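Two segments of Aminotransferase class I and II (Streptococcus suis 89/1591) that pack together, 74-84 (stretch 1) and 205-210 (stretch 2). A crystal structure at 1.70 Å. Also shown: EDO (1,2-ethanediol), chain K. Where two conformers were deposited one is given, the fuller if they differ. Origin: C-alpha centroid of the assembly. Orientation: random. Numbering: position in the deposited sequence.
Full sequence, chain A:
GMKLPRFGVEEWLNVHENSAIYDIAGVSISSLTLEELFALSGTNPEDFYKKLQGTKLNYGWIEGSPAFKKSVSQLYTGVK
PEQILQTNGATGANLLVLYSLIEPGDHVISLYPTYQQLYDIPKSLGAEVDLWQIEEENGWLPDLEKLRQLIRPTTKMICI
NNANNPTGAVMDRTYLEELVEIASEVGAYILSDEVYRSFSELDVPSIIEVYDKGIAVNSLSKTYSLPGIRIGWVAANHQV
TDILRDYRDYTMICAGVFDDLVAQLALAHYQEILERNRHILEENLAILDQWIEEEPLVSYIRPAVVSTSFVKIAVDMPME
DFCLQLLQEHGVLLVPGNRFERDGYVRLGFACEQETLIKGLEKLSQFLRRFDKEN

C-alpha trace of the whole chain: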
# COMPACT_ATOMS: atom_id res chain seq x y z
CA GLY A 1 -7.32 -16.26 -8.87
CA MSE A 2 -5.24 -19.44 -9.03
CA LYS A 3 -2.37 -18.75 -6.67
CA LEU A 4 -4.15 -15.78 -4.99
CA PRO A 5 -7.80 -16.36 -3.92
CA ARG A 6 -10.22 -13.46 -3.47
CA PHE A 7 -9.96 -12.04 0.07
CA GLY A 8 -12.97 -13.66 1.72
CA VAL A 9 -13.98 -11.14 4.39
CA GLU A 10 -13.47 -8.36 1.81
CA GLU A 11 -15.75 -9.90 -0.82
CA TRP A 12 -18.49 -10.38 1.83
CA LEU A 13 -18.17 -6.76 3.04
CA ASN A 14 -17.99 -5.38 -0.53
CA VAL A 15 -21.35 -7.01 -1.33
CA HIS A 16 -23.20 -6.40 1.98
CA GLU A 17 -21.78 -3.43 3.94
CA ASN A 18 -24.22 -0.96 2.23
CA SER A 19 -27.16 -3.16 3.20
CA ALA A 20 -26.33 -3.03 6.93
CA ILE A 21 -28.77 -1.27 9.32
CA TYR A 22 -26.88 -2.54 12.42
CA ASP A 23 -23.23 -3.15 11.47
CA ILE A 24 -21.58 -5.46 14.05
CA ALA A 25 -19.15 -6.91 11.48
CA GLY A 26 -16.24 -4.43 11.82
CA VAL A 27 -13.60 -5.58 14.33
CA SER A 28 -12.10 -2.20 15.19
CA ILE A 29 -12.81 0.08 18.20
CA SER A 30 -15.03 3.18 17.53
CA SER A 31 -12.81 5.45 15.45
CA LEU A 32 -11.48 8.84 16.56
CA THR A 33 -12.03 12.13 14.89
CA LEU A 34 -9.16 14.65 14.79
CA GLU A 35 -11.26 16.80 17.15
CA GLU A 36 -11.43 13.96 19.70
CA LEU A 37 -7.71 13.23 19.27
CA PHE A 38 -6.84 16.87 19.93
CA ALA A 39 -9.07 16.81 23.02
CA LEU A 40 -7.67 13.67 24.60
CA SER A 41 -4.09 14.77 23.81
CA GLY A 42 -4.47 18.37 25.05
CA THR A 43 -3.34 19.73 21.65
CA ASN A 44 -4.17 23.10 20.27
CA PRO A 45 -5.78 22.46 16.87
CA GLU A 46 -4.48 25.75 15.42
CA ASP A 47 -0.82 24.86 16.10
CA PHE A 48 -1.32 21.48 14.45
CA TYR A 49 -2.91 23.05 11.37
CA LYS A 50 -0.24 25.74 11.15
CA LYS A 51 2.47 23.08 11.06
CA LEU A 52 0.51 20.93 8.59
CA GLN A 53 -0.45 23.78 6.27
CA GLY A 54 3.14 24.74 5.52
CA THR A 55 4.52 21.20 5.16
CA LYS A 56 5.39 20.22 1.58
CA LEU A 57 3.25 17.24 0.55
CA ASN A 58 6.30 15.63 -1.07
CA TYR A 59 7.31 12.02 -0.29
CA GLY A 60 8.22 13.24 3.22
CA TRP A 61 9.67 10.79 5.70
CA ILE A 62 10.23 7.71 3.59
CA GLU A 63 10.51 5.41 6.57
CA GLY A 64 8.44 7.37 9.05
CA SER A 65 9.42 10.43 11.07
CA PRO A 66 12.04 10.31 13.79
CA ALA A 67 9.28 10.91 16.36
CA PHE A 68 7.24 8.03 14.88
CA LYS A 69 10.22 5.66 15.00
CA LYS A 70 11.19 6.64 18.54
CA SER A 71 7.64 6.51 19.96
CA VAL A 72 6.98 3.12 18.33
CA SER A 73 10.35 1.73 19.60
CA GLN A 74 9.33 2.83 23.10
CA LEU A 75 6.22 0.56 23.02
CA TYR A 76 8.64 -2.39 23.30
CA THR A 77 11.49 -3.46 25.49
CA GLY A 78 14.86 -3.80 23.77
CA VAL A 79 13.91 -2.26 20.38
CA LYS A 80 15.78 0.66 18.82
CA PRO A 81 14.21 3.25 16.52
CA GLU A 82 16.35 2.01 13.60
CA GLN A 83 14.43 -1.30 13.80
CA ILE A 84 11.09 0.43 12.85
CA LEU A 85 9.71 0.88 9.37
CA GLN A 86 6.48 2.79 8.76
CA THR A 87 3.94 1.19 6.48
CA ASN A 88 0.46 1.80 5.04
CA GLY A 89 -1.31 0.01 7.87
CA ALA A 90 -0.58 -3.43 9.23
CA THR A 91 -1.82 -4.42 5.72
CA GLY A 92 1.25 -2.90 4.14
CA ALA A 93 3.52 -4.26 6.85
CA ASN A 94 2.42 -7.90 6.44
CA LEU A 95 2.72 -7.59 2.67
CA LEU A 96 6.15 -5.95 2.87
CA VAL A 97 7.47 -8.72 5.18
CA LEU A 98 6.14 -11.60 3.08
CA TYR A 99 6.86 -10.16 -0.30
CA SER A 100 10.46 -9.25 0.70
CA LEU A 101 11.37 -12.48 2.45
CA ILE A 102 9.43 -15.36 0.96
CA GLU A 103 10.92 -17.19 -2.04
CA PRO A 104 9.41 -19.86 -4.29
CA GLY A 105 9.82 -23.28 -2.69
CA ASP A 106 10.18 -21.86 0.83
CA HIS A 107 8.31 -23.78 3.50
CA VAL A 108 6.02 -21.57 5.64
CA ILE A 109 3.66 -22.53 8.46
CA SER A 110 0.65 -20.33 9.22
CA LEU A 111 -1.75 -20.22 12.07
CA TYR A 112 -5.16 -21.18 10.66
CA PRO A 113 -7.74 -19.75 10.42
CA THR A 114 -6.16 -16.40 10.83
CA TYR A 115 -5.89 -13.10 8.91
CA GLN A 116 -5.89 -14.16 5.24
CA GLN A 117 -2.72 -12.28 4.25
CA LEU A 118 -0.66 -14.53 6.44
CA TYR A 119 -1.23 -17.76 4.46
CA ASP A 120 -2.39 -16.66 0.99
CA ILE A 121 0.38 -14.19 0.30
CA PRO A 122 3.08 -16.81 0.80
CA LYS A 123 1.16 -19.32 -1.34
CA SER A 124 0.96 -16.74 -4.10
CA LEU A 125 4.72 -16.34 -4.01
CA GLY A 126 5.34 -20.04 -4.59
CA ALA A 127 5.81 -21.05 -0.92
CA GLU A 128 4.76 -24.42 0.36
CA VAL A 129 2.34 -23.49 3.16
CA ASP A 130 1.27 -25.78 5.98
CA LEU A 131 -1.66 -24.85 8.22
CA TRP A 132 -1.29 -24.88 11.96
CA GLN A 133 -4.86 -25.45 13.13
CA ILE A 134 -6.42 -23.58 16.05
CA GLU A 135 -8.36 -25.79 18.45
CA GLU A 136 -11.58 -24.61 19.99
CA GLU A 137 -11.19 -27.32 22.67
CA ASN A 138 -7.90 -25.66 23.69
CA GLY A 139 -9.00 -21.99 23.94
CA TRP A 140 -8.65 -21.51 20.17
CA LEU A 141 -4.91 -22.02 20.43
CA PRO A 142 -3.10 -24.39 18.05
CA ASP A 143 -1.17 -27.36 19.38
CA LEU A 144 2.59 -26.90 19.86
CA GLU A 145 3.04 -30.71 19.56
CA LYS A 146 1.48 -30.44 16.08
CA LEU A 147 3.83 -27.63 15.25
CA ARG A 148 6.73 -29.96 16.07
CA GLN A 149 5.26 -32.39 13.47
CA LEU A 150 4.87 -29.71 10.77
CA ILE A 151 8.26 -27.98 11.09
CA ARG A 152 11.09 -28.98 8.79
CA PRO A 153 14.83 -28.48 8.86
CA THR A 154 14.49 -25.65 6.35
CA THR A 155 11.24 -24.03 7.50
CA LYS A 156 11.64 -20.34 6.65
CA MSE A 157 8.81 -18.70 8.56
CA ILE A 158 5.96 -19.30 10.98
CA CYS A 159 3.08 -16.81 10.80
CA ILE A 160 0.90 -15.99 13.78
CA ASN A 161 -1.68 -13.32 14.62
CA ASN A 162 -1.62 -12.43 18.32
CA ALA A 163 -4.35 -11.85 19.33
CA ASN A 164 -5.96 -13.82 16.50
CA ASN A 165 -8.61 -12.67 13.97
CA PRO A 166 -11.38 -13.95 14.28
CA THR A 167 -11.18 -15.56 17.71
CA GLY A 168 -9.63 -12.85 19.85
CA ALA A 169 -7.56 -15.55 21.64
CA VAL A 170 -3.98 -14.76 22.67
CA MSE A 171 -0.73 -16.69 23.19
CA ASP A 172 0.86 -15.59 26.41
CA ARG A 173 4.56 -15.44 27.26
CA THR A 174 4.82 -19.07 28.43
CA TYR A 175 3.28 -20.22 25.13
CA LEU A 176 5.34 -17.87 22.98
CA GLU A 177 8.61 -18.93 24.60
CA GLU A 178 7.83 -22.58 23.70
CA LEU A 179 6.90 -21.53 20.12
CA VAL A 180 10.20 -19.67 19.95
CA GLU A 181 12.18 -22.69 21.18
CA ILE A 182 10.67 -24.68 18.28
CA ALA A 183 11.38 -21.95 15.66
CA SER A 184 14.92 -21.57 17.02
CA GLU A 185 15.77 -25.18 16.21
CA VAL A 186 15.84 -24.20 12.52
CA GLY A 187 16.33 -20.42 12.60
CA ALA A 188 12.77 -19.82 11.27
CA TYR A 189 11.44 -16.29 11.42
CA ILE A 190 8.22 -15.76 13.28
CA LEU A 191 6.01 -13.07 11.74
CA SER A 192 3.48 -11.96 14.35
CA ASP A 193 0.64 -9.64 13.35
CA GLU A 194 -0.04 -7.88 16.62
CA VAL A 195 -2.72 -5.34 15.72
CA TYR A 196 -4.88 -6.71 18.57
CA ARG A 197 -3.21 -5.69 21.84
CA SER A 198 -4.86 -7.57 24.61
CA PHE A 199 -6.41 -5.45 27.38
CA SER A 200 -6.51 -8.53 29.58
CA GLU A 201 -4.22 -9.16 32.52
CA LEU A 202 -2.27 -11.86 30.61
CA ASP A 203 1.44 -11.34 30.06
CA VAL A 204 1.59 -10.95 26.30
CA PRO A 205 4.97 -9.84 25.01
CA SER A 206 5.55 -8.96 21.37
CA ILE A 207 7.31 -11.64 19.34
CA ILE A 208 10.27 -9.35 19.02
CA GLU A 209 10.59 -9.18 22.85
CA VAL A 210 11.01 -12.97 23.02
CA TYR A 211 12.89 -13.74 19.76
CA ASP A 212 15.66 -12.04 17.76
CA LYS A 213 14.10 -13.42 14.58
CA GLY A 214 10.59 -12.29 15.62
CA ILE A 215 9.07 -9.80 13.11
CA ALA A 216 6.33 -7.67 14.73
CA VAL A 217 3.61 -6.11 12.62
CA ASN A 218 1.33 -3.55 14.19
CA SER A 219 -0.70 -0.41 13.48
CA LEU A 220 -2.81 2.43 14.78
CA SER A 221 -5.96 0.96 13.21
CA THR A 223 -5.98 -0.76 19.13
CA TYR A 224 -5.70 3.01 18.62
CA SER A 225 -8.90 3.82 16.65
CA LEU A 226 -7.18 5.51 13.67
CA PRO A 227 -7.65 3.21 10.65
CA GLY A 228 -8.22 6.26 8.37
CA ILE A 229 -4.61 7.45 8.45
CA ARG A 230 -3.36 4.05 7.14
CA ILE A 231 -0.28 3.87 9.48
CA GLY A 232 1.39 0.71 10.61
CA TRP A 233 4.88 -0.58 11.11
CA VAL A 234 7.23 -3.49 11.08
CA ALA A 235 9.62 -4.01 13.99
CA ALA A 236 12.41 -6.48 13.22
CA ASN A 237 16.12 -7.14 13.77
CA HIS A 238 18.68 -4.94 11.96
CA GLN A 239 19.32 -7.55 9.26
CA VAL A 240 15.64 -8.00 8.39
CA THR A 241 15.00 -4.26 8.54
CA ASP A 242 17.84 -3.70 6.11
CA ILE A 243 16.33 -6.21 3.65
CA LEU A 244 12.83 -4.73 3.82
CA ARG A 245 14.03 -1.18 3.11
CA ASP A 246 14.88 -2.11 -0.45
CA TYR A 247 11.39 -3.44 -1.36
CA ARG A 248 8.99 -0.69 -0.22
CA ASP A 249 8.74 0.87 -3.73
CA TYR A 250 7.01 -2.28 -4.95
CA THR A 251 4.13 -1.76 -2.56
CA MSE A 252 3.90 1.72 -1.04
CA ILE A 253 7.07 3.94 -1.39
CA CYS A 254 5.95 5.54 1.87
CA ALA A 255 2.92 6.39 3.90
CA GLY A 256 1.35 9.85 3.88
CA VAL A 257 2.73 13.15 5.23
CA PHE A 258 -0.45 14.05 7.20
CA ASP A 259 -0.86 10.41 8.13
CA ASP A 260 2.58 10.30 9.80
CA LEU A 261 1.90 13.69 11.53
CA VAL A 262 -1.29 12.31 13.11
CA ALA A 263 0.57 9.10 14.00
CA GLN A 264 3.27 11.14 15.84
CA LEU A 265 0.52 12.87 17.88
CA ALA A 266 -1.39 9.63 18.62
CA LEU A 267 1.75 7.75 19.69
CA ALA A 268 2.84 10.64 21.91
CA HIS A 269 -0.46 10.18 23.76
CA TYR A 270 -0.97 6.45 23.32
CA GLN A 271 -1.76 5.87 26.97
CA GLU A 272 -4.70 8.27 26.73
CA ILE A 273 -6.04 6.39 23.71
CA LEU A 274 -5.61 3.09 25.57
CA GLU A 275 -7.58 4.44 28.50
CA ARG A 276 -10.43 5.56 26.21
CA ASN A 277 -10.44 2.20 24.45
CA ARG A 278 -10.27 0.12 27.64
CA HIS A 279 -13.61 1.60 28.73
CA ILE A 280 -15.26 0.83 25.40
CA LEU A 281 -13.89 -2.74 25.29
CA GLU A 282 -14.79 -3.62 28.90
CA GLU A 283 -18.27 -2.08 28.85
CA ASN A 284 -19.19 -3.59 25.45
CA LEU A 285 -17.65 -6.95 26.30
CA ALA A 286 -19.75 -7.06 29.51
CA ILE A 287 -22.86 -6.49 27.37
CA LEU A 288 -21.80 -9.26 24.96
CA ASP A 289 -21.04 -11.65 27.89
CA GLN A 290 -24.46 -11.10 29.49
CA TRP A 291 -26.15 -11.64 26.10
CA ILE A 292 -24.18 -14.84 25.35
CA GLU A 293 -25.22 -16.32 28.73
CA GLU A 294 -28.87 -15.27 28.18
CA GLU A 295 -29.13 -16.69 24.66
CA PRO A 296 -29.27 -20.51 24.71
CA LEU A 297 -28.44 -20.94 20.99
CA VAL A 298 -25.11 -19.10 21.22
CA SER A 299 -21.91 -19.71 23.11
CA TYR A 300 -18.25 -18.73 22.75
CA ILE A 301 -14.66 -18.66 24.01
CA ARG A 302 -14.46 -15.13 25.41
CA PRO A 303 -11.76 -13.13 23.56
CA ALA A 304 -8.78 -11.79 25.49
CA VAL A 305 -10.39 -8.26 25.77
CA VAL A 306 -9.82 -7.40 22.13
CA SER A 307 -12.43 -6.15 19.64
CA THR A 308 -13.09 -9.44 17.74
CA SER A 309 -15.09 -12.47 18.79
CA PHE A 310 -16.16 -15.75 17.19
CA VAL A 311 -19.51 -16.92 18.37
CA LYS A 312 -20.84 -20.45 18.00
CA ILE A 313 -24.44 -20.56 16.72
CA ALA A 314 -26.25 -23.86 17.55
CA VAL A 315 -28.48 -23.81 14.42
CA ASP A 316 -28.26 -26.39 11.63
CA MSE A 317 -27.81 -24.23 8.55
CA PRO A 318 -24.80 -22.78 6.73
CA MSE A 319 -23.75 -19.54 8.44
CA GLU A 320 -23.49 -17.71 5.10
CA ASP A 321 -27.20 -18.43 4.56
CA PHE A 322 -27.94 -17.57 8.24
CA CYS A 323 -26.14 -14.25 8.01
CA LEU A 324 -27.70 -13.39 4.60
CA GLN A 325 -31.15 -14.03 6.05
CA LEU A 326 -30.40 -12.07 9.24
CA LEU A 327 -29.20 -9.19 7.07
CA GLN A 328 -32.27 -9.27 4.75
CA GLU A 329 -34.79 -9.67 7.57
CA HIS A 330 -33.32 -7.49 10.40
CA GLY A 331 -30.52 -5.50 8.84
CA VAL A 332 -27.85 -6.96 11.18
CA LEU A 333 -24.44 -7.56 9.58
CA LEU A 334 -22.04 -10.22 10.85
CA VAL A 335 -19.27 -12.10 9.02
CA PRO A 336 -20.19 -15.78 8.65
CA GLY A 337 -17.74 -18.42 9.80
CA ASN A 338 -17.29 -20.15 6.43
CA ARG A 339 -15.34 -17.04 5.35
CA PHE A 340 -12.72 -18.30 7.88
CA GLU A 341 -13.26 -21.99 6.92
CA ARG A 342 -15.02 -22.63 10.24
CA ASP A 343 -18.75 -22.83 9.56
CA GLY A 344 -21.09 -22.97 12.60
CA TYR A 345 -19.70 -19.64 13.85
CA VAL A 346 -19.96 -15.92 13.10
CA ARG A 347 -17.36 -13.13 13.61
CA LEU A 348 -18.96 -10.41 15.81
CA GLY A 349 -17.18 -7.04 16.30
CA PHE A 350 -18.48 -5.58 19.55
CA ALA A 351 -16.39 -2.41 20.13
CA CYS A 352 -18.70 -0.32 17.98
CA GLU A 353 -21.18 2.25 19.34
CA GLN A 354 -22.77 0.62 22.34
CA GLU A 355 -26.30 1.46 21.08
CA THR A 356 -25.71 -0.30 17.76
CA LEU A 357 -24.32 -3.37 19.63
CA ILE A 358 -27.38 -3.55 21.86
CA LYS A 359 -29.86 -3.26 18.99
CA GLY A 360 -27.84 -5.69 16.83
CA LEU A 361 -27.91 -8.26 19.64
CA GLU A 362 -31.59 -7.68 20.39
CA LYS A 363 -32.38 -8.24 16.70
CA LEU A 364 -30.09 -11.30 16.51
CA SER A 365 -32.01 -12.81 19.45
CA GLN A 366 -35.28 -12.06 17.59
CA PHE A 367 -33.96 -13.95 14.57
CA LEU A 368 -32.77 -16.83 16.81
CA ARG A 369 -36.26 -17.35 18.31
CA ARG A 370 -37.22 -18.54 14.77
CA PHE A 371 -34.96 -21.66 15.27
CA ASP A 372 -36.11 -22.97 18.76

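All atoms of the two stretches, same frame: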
# COMPACT_ATOMS: atom_id res chain seq x y z
N GLN A 74 9.57 2.71 21.68
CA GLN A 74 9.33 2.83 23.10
C GLN A 74 8.14 1.96 23.59
O GLN A 74 7.99 1.74 24.80
CB GLN A 74 9.12 4.29 23.50
CG GLN A 74 10.40 5.12 23.50
CD GLN A 74 10.14 6.59 23.77
OE1 GLN A 74 9.15 7.17 23.28
NE2 GLN A 74 11.02 7.21 24.53
N LEU A 75 7.32 1.48 22.66
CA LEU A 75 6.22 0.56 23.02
C LEU A 75 6.75 -0.83 23.41
O LEU A 75 6.03 -1.62 24.00
CB LEU A 75 5.21 0.42 21.87
CG LEU A 75 4.50 1.70 21.38
CD1 LEU A 75 3.74 1.46 20.11
CD2 LEU A 75 3.58 2.25 22.50
N TYR A 76 8.00 -1.11 23.07
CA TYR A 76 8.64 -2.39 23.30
C TYR A 76 9.77 -2.27 24.28
O TYR A 76 10.26 -1.16 24.53
CB TYR A 76 9.27 -2.88 22.00
CG TYR A 76 8.31 -3.02 20.86
CD1 TYR A 76 8.05 -1.94 20.02
CD2 TYR A 76 7.64 -4.21 20.63
CE1 TYR A 76 7.17 -2.05 18.94
CE2 TYR A 76 6.74 -4.33 19.56
CZ TYR A 76 6.50 -3.25 18.71
OH TYR A 76 5.59 -3.40 17.67
N THR A 77 10.22 -3.41 24.79
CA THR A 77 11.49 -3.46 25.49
C THR A 77 12.54 -3.94 24.50
O THR A 77 12.28 -4.82 23.67
CB THR A 77 11.46 -4.41 26.71
OG1 THR A 77 11.05 -5.72 26.29
CG2 THR A 77 10.52 -3.87 27.76
N GLY A 78 13.72 -3.34 24.57
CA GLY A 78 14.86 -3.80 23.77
C GLY A 78 14.76 -3.60 22.27
O GLY A 78 15.37 -4.36 21.51
N VAL A 79 14.02 -2.58 21.82
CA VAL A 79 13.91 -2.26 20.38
C VAL A 79 14.35 -0.82 20.12
O VAL A 79 13.84 0.12 20.72
CB VAL A 79 12.47 -2.46 19.84
CG1 VAL A 79 12.38 -2.08 18.35
CG2 VAL A 79 12.00 -3.93 20.09
N LYS A 80 15.27 -0.66 19.19
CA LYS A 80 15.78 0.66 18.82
C LYS A 80 14.96 1.27 17.70
O LYS A 80 14.36 0.54 16.89
CB LYS A 80 17.24 0.57 18.39
CG LYS A 80 18.16 0.18 19.52
CD LYS A 80 19.60 0.00 19.08
CE LYS A 80 20.53 -0.22 20.32
NZ LYS A 80 21.51 -1.33 20.10
N PRO A 81 14.95 2.61 17.61
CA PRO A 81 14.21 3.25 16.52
C PRO A 81 14.59 2.77 15.13
O PRO A 81 13.73 2.74 14.23
CB PRO A 81 14.60 4.74 16.65
CG PRO A 81 15.07 4.91 18.03
CD PRO A 81 15.52 3.59 18.57
N GLU A 82 15.88 2.49 14.90
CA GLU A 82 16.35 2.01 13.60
C GLU A 82 15.73 0.67 13.17
O GLU A 82 15.81 0.28 12.01
CB GLU A 82 17.89 1.90 13.58
CG GLU A 82 18.41 0.77 14.55
CD GLU A 82 19.92 0.80 14.88
OE1 GLU A 82 20.75 0.67 13.96
OE2 GLU A 82 20.28 0.89 16.08
N GLN A 83 15.09 -0.04 14.09
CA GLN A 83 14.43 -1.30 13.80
C GLN A 83 12.96 -1.12 13.34
O GLN A 83 12.25 -2.12 13.13
CB GLN A 83 14.45 -2.18 15.04
CG GLN A 83 15.86 -2.64 15.48
CD GLN A 83 15.81 -3.42 16.76
OE1 GLN A 83 16.24 -2.94 17.81
NE2 GLN A 83 15.28 -4.65 16.69
N ILE A 84 12.51 0.13 13.16
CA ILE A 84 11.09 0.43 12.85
C ILE A 84 10.97 0.96 11.46
O ILE A 84 11.69 1.92 11.11
CB ILE A 84 10.52 1.49 13.82
CG1 ILE A 84 10.71 1.06 15.29
CG2 ILE A 84 9.02 1.74 13.55
CD1 ILE A 84 10.10 -0.37 15.70
N PRO A 205 3.92 -10.56 25.68
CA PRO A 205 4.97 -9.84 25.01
C PRO A 205 4.78 -9.89 23.50
O PRO A 205 4.12 -10.79 22.97
CB PRO A 205 6.24 -10.61 25.41
CG PRO A 205 5.75 -12.02 25.68
CD PRO A 205 4.42 -11.80 26.31
N SER A 206 5.34 -8.90 22.82
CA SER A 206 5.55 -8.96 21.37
C SER A 206 6.54 -10.06 21.02
O SER A 206 7.46 -10.36 21.79
CB SER A 206 6.08 -7.63 20.85
OG SER A 206 6.38 -7.72 19.45
N ILE A 207 6.35 -10.65 19.85
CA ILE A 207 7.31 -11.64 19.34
C ILE A 207 8.72 -11.14 19.38
O ILE A 207 9.64 -11.86 19.72
CB ILE A 207 6.92 -12.18 17.91
CG1 ILE A 207 7.57 -13.54 17.66
CG2 ILE A 207 7.21 -11.21 16.74
CD1 ILE A 207 7.19 -14.66 18.65
N ILE A 208 8.92 -9.88 19.03
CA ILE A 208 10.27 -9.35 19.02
C ILE A 208 10.90 -9.16 20.41
O ILE A 208 12.12 -9.03 20.52
CB ILE A 208 10.29 -8.04 18.24
CG1 ILE A 208 11.70 -7.75 17.73
CG2 ILE A 208 9.65 -6.94 19.08
CD1 ILE A 208 11.82 -6.51 16.86
N GLU A 209 10.09 -9.22 21.47
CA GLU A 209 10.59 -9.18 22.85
C GLU A 209 11.01 -10.56 23.37
O GLU A 209 11.66 -10.67 24.45
CB GLU A 209 9.53 -8.55 23.78
CG GLU A 209 9.27 -7.07 23.47
CD GLU A 209 8.07 -6.47 24.19
OE1 GLU A 209 7.00 -7.11 24.33
OE2 GLU A 209 8.19 -5.29 24.57
N VAL A 210 10.63 -11.62 22.65
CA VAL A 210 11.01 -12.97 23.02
C VAL A 210 11.89 -13.69 22.01
O VAL A 210 12.35 -14.80 22.31
CB VAL A 210 9.78 -13.84 23.37
CG1 VAL A 210 9.09 -13.34 24.66
CG2 VAL A 210 8.80 -13.92 22.24
C1 EDO K . 8.66 -6.94 27.75
O1 EDO K . 9.71 -7.93 27.73
C2 EDO K . 7.29 -7.63 27.71
O2 EDO K . 6.28 -6.88 27.02
O HOH W 1 13.52 -6.93 22.26
O HOH W 2 12.96 -7.86 25.45

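The carboxylate of Glu209 is the polar centre of this contact. Its OE2 accepts a hydrogen bond from the backbone amide of Thr77, with N to OE2 at 2.8 Å and an N-H...O angle of 158°. The other oxygen turns back to its own stretch, where OE1 accepts from Ser206 N at 2.9 Å. One side chain, reaching out in the m, t conformation, therefore ties the loop at Thr77 to the start of the short, weakly bonded helix. Glutamate suits this place because it offers two acceptors on an arm long enough to bring OE2 to the Thr77 amide, where the CA atoms of Thr77 and Glu209 are 6.4 Å apart.

Ser206 occupies the N-cap, and its OG accepts a weak capping bond of 3.4 Å from Ile208 N. Serine suits the N-cap because its short hydroxyl side chain can accept from an amide at the start of the helix. The same OG lies 3.4 Å from Tyr76 CE2, near the plane of the ring and at its edge.

Ile208 supplies the apolar part of the interface. Its CG2 packs 3.7 Å from Tyr76 CD2 and 4.0 Å from Val79 CG2, while its CD1 lies 3.9 Å from Gln83 NE2. A branched aliphatic chain can thus touch three residues of stretch 1 at once. Lys80 N donates to Gln83 OE1 at 2.8 Å, a bond that closes across the 3-10 segment and helps fix the amide, whose NE2 is bonded elsewhere in the structure.

Solvent completes the margin. One water lies within hydrogen-bonding distance of both backbones, its oxygen 2.8 Å from Thr77 O and 3.1 Å from Ile208 O. A 1,2-ethanediol molecule, probably from the crystallisation liquor, donates from O2 to Glu209 OE1 at 2.8 Å and, weakly, from O1 to Thr77 OG1 at 3.0 Å. The contact is modest, burying 285 Å² over both sides.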